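Local coordinates for protein transcription elongation factor SPT6 (PDB 3PJP) that binds the phosphorylated C-terminal repeat domain of RNA polymerase II through this tandem SH2 domain and probably acts as a histone H3-H4 chaperone during transcription elongation, at residues V77-R82 and V91-N96; E123-S126 and K131-V134. One frame throughout, in Å; residues are numbered along the deposited sequence.

Contact 1 (V77-R82 and V91-N96). With ACT (acetate ion), chain D.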
loop_
_atom_site.group_PDB
_atom_site.type_symbol
_atom_site.label_atom_id
_atom_site.label_comp_id
_atom_site.label_asym_id
_atom_site.label_seq_id
_atom_site.Cartn_x
_atom_site.Cartn_y
_atom_site.Cartn_z
ATOM N N VAL A 77 0.036 -10.121 -15.248
ATOM C CA VAL A 77 -1.015 -9.278 -14.670
ATOM C C VAL A 77 -0.768 -9.037 -13.186
ATOM O O VAL A 77 -0.563 -9.982 -12.422
ATOM C CB VAL A 77 -2.397 -9.912 -14.852
ATOM C CG1 VAL A 77 -3.490 -8.951 -14.360
ATOM C CG2 VAL A 77 -2.627 -10.244 -16.313
ATOM N N VAL A 78 -0.749 -7.768 -12.788
ATOM C CA VAL A 78 -0.653 -7.416 -11.378
ATOM C C VAL A 78 -1.791 -6.466 -11.035
ATOM O O VAL A 78 -1.929 -5.413 -11.648
ATOM C CB VAL A 78 0.665 -6.719 -11.027
ATOM C CG1 VAL A 78 0.765 -6.540 -9.509
ATOM C CG2 VAL A 78 1.843 -7.537 -11.521
ATOM N N GLU A 79 -2.594 -6.866 -10.053
ATOM C CA GLU A 79 -3.740 -6.073 -9.611
ATOM C C GLU A 79 -4.532 -5.478 -10.766
ATOM O O GLU A 79 -4.806 -4.270 -10.801
ATOM C CB GLU A 79 -3.279 -4.988 -8.637
ATOM C CG GLU A 79 -2.538 -5.563 -7.444
ATOM C CD GLU A 79 -2.406 -4.583 -6.301
ATOM O OE1 GLU A 79 -3.142 -3.573 -6.287
ATOM O OE2 GLU A 79 -1.566 -4.832 -5.412
ATOM N N GLY A 80 -4.886 -6.327 -11.725
ATOM C CA GLY A 80 -5.788 -5.925 -12.788
ATOM C C GLY A 80 -5.112 -5.246 -13.962
ATOM O O GLY A 80 -5.743 -4.991 -14.985
ATOM N N GLN A 81 -3.823 -4.962 -13.825
ATOM C CA GLN A 81 -3.089 -4.292 -14.885
ATOM C C GLN A 81 -2.178 -5.245 -15.659
ATOM O O GLN A 81 -1.413 -6.016 -15.064
ATOM C CB GLN A 81 -2.258 -3.140 -14.324
ATOM C CG GLN A 81 -1.450 -2.440 -15.391
ATOM C CD GLN A 81 -2.345 -1.824 -16.439
ATOM O OE1 GLN A 81 -3.272 -1.086 -16.110
ATOM N NE2 GLN A 81 -2.090 -2.137 -17.709
ATOM N N ARG A 82 -2.221 -5.164 -16.992
ATOM C CA ARG A 82 -1.319 -5.975 -17.809
ATOM C C ARG A 82 0.032 -5.330 -18.091
ATOM O O ARG A 82 0.135 -4.124 -18.342
ATOM C CB ARG A 82 -1.982 -6.383 -19.128
ATOM C CG ARG A 82 -3.090 -7.379 -18.915
ATOM C CD ARG A 82 -4.219 -7.158 -19.890
ATOM N NE ARG A 82 -4.092 -8.014 -21.054
ATOM C CZ ARG A 82 -4.787 -9.131 -21.238
ATOM N NH1 ARG A 82 -5.673 -9.528 -20.327
ATOM N NH2 ARG A 82 -4.600 -9.847 -22.338
ATOM N N VAL A 91 9.501 -1.216 -13.020
ATOM C CA VAL A 91 9.468 0.219 -13.294
ATOM C C VAL A 91 8.097 0.875 -13.105
ATOM O O VAL A 91 7.993 1.934 -12.486
ATOM C CB VAL A 91 9.978 0.533 -14.712
ATOM C CG1 VAL A 91 9.733 1.990 -15.064
ATOM C CG2 VAL A 91 11.453 0.174 -14.807
ATOM N N GLU A 92 7.047 0.249 -13.622
ATOM C CA GLU A 92 5.742 0.916 -13.664
ATOM C C GLU A 92 4.859 0.593 -12.464
ATOM O O GLU A 92 3.983 1.391 -12.102
ATOM C CB GLU A 92 4.997 0.575 -14.957
ATOM C CG GLU A 92 5.688 1.087 -16.236
ATOM C CD GLU A 92 4.977 0.627 -17.488
ATOM O OE1 GLU A 92 3.938 -0.057 -17.363
ATOM O OE2 GLU A 92 5.464 0.934 -18.602
ATOM N N TYR A 93 5.033 -0.593 -11.891
ATOM C CA TYR A 93 4.231 -1.019 -10.749
ATOM C C TYR A 93 4.980 -0.822 -9.434
ATOM O O TYR A 93 4.585 -0.010 -8.598
ATOM C CB TYR A 93 3.807 -2.484 -10.878
ATOM C CG TYR A 93 3.012 -2.975 -9.680
ATOM C CD1 TYR A 93 1.632 -2.828 -9.632
ATOM C CD2 TYR A 93 3.644 -3.564 -8.596
ATOM C CE1 TYR A 93 0.905 -3.264 -8.537
ATOM C CE2 TYR A 93 2.932 -4.001 -7.509
ATOM C CZ TYR A 93 1.562 -3.844 -7.483
ATOM O OH TYR A 93 0.852 -4.281 -6.392
ATOM N N LEU A 94 6.070 -1.563 -9.243
ATOM C CA LEU A 94 6.745 -1.541 -7.949
ATOM C C LEU A 94 7.371 -0.192 -7.589
ATOM O O LEU A 94 7.185 0.295 -6.479
ATOM C CB LEU A 94 7.800 -2.651 -7.839
ATOM C CG LEU A 94 8.396 -2.744 -6.436
ATOM C CD1 LEU A 94 7.345 -3.076 -5.390
ATOM C CD2 LEU A 94 9.536 -3.767 -6.384
ATOM N N GLN A 95 8.138 0.397 -8.495
ATOM C CA GLN A 95 8.799 1.662 -8.188
ATOM C C GLN A 95 7.762 2.756 -7.906
ATOM O O GLN A 95 8.013 3.679 -7.133
ATOM C CB GLN A 95 9.793 2.060 -9.289
ATOM C CG GLN A 95 11.148 1.354 -9.137
ATOM C CD GLN A 95 12.054 1.488 -10.355
ATOM O OE1 GLN A 95 11.867 2.371 -11.194
ATOM N NE2 GLN A 95 13.044 0.603 -10.455
ATOM N N ASN A 96 6.596 2.630 -8.526
ATOM C CA ASN A 96 5.499 3.554 -8.282
ATOM C C ASN A 96 4.934 3.423 -6.888
ATOM O O ASN A 96 4.746 4.411 -6.187
ATOM C CB ASN A 96 4.380 3.339 -9.290
ATOM C CG ASN A 96 4.381 4.385 -10.352
ATOM O OD1 ASN A 96 4.576 5.566 -10.063
ATOM N ND2 ASN A 96 4.179 3.970 -11.603
HETATM C C ACT D . -2.084 -7.766 -23.845
HETATM O O ACT D . -2.194 -7.306 -22.692
HETATM O OXT ACT D . -2.530 -8.923 -23.991
HETATM C CH3 ACT D . -1.471 -6.990 -24.976
HETATM O O HOH W 1 1.460 -1.557 -18.572
#

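Contact 2 (E123-S126 and K131-V134)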
loop_
_atom_site.group_PDB
_atom_site.type_symbol
_atom_site.label_atom_id
_atom_site.label_comp_id
_atom_site.label_asym_id
_atom_site.label_seq_id
_atom_site.Cartn_x
_atom_site.Cartn_y
_atom_site.Cartn_z
ATOM N N GLU A 123 -7.367 12.267 20.553
ATOM C CA GLU A 123 -8.198 12.549 21.723
ATOM C C GLU A 123 -7.602 13.702 22.534
ATOM O O GLU A 123 -8.278 14.687 22.825
ATOM C CB GLU A 123 -8.333 11.311 22.611
ATOM C CG GLU A 123 -9.171 10.181 22.019
ATOM C CD GLU A 123 -9.148 8.933 22.888
ATOM O OE1 GLU A 123 -9.833 7.945 22.548
ATOM O OE2 GLU A 123 -8.439 8.945 23.917
ATOM N N ASP A 124 -6.329 13.572 22.895
ATOM C CA ASP A 124 -5.655 14.619 23.655
ATOM C C ASP A 124 -5.701 15.961 22.926
ATOM O O ASP A 124 -6.036 16.983 23.521
ATOM C CB ASP A 124 -4.206 14.230 23.956
ATOM C CG ASP A 124 -4.103 13.056 24.906
ATOM O OD1 ASP A 124 -5.129 12.682 25.513
ATOM O OD2 ASP A 124 -2.990 12.507 25.054
ATOM N N TYR A 125 -5.369 15.955 21.637
ATOM C CA TYR A 125 -5.379 17.184 20.850
ATOM C C TYR A 125 -6.760 17.832 20.805
ATOM O O TYR A 125 -6.886 19.056 20.886
ATOM C CB TYR A 125 -4.884 16.937 19.427
ATOM C CG TYR A 125 -4.996 18.160 18.547
ATOM C CD1 TYR A 125 -6.157 18.420 17.827
ATOM C CD2 TYR A 125 -3.947 19.063 18.444
ATOM C CE1 TYR A 125 -6.265 19.542 17.026
ATOM C CE2 TYR A 125 -4.044 20.183 17.643
ATOM C CZ TYR A 125 -5.204 20.419 16.936
ATOM O OH TYR A 125 -5.301 21.537 16.140
ATOM N N SER A 126 -7.793 17.011 20.658
ATOM C CA SER A 126 -9.160 17.517 20.657
ATOM C C SER A 126 -9.500 18.160 22.000
ATOM O O SER A 126 -10.242 19.138 22.058
ATOM C CB SER A 126 -10.148 16.395 20.347
ATOM O OG SER A 126 -11.472 16.891 20.283
ATOM N N LYS A 131 -12.557 23.021 19.207
ATOM C CA LYS A 131 -13.251 23.535 18.034
ATOM C C LYS A 131 -12.559 23.203 16.720
ATOM O O LYS A 131 -13.117 23.443 15.653
ATOM C CB LYS A 131 -13.469 25.045 18.146
ATOM C CG LYS A 131 -14.844 25.423 18.673
ATOM C CD LYS A 131 -14.752 26.296 19.912
ATOM C CE LYS A 131 -15.144 27.736 19.615
ATOM N NZ LYS A 131 -15.040 28.593 20.829
ATOM N N LYS A 132 -11.352 22.640 16.798
ATOM C CA LYS A 132 -10.555 22.374 15.602
ATOM C C LYS A 132 -10.631 20.914 15.171
ATOM O O LYS A 132 -10.459 20.006 15.981
ATOM C CB LYS A 132 -9.090 22.760 15.831
ATOM C CG LYS A 132 -8.845 24.252 15.969
ATOM C CD LYS A 132 -8.935 24.960 14.626
ATOM C CE LYS A 132 -7.558 25.345 14.113
ATOM N NZ LYS A 132 -6.669 24.160 13.940
ATOM N N SER A 133 -10.884 20.693 13.891
ATOM C CA SER A 133 -10.828 19.349 13.344
ATOM C C SER A 133 -9.368 18.917 13.264
ATOM O O SER A 133 -8.469 19.748 13.158
ATOM C CB SER A 133 -11.475 19.309 11.962
ATOM O OG SER A 133 -10.780 20.149 11.054
ATOM N N VAL A 134 -9.128 17.614 13.324
ATOM C CA VAL A 134 -7.777 17.104 13.159
ATOM C C VAL A 134 -7.849 15.772 12.439
ATOM O O VAL A 134 -8.854 15.064 12.528
ATOM C CB VAL A 134 -7.041 16.957 14.507
ATOM C CG1 VAL A 134 -7.658 15.841 15.338
ATOM C CG2 VAL A 134 -5.558 16.707 14.288
HETATM O O HOH W 2 -11.595 18.918 18.556
#

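Contact 1 (V77-R82 and V91-N96)
Val-78 CG1 lies over one face of the Tyr-93 ring, 3.6 Å from its centroid, a CH-pi contact. It is displaced toward the rim, and its closest ring atom is Tyr-93 CE1, 3.4 Å from Val-78 CG1. Both residues hold the touching group anti to the backbone N (Val-78 chi1 -173°, Tyr-93 chi1 178°), and the two side chains cross at about a right angle. This is the tight, buried part. Val-59 of strand 55-64 and Tyr-83 touch both residues, and the ring of His-168 meets Tyr-93.

The phenol end leads out to the exposed turn. Tyr-93 OH donates a hydrogen bond to Glu-79 OE2 at 2.7 Å, reaching it from above the carboxylate plane. The Glu-79 chain is extended beyond CG, which carries the carboxylate to the edge of the ring. Lys-97 forms a salt bridge with Glu-79 and a hydrogen bond with Tyr-93 OH. This small network probably limits rotation of the phenol and carboxylate.

The other side is looser and wet. Water 1 donates to Arg-82 O at 2.9 Å and to Glu-92 OE1 at 3.1 Å, bridging strand and helix. Farther out, Arg-82 grips an acetate, probably from the crystallisation liquor. Arg-82 NE donates to acetate O at 2.6 Å. Arg-82 NH2 donates to acetate OXT at 2.8 Å, and both bonds are nearly straight.

A type I' turn from Val-78 to Gln-81 joins strands 75-78 and 81-83. This beta hairpin with a two-residue loop packs on helix 86-105, which flanks the sheet of the first SH2 domain, as in the SH2 fold.

Contact 2 (E123-S126 and K131-V134)
Tyr-125 meets Val-134 in the apolar part of the contact. The CD1-CE1 side of the ring rests against the valine, with Tyr-125 CE1 3.7 Å from Val-134 CB. Val-134 CG1 lies 3.9 Å from Tyr-125 CD1, and Val-134 CG2 lies 4.0 Å from Tyr-125 CD1. Val-134 CG1 sits between its own backbone N and carbonyl carbon (chi1 69°). CG2 is then anti to the N, and both methyls lie on one side of the ring plane, beside CD1 and CE1. The approach is oblique.

The polar neighbours of the ring are looser. Lys-132 bends back at chi2, chi3 and chi4, and its NZ comes to 3.7 Å from Tyr-125 OH, too far for a hydrogen bond. Lys-132 O lies at the ring edge, near its plane.

One water provides the polar link. Water 2 stands 2.7 Å from Ser-126 OG. It lies 3.0 Å from Lys-132 O, to which it may donate.

Val-134 is also held by backbone hydrogen bonds to Lys-152, which anchor it in the sheet. With no direct hydrogen bond crossing, the fit of Tyr-125 against Val-134, with the Lys-132 chain alongside, does most of the joining, and polar linkage between the two segments is left to the water.

Overall arrangement
Both contacts set a helix against a neighbouring part of the chain through a tyrosine and a valine, but they share no elements. Contact 1 is mostly buried and joins helix 86-105 to the edge hairpin of one six-stranded sheet. Contact 2 is partly buried and joins helix 115-128 to the loop entering strand 134-139 of the other sheet. Their centres are 38 Å apart, on opposite sides of the chain's centre, and they do not touch. Contact 1 adds a direct hydrogen bond and a nearby salt bridge to its apolar centre. Contact 2, farther from the centre of the chain, has no direct hydrogen bond. Each has a bridging water.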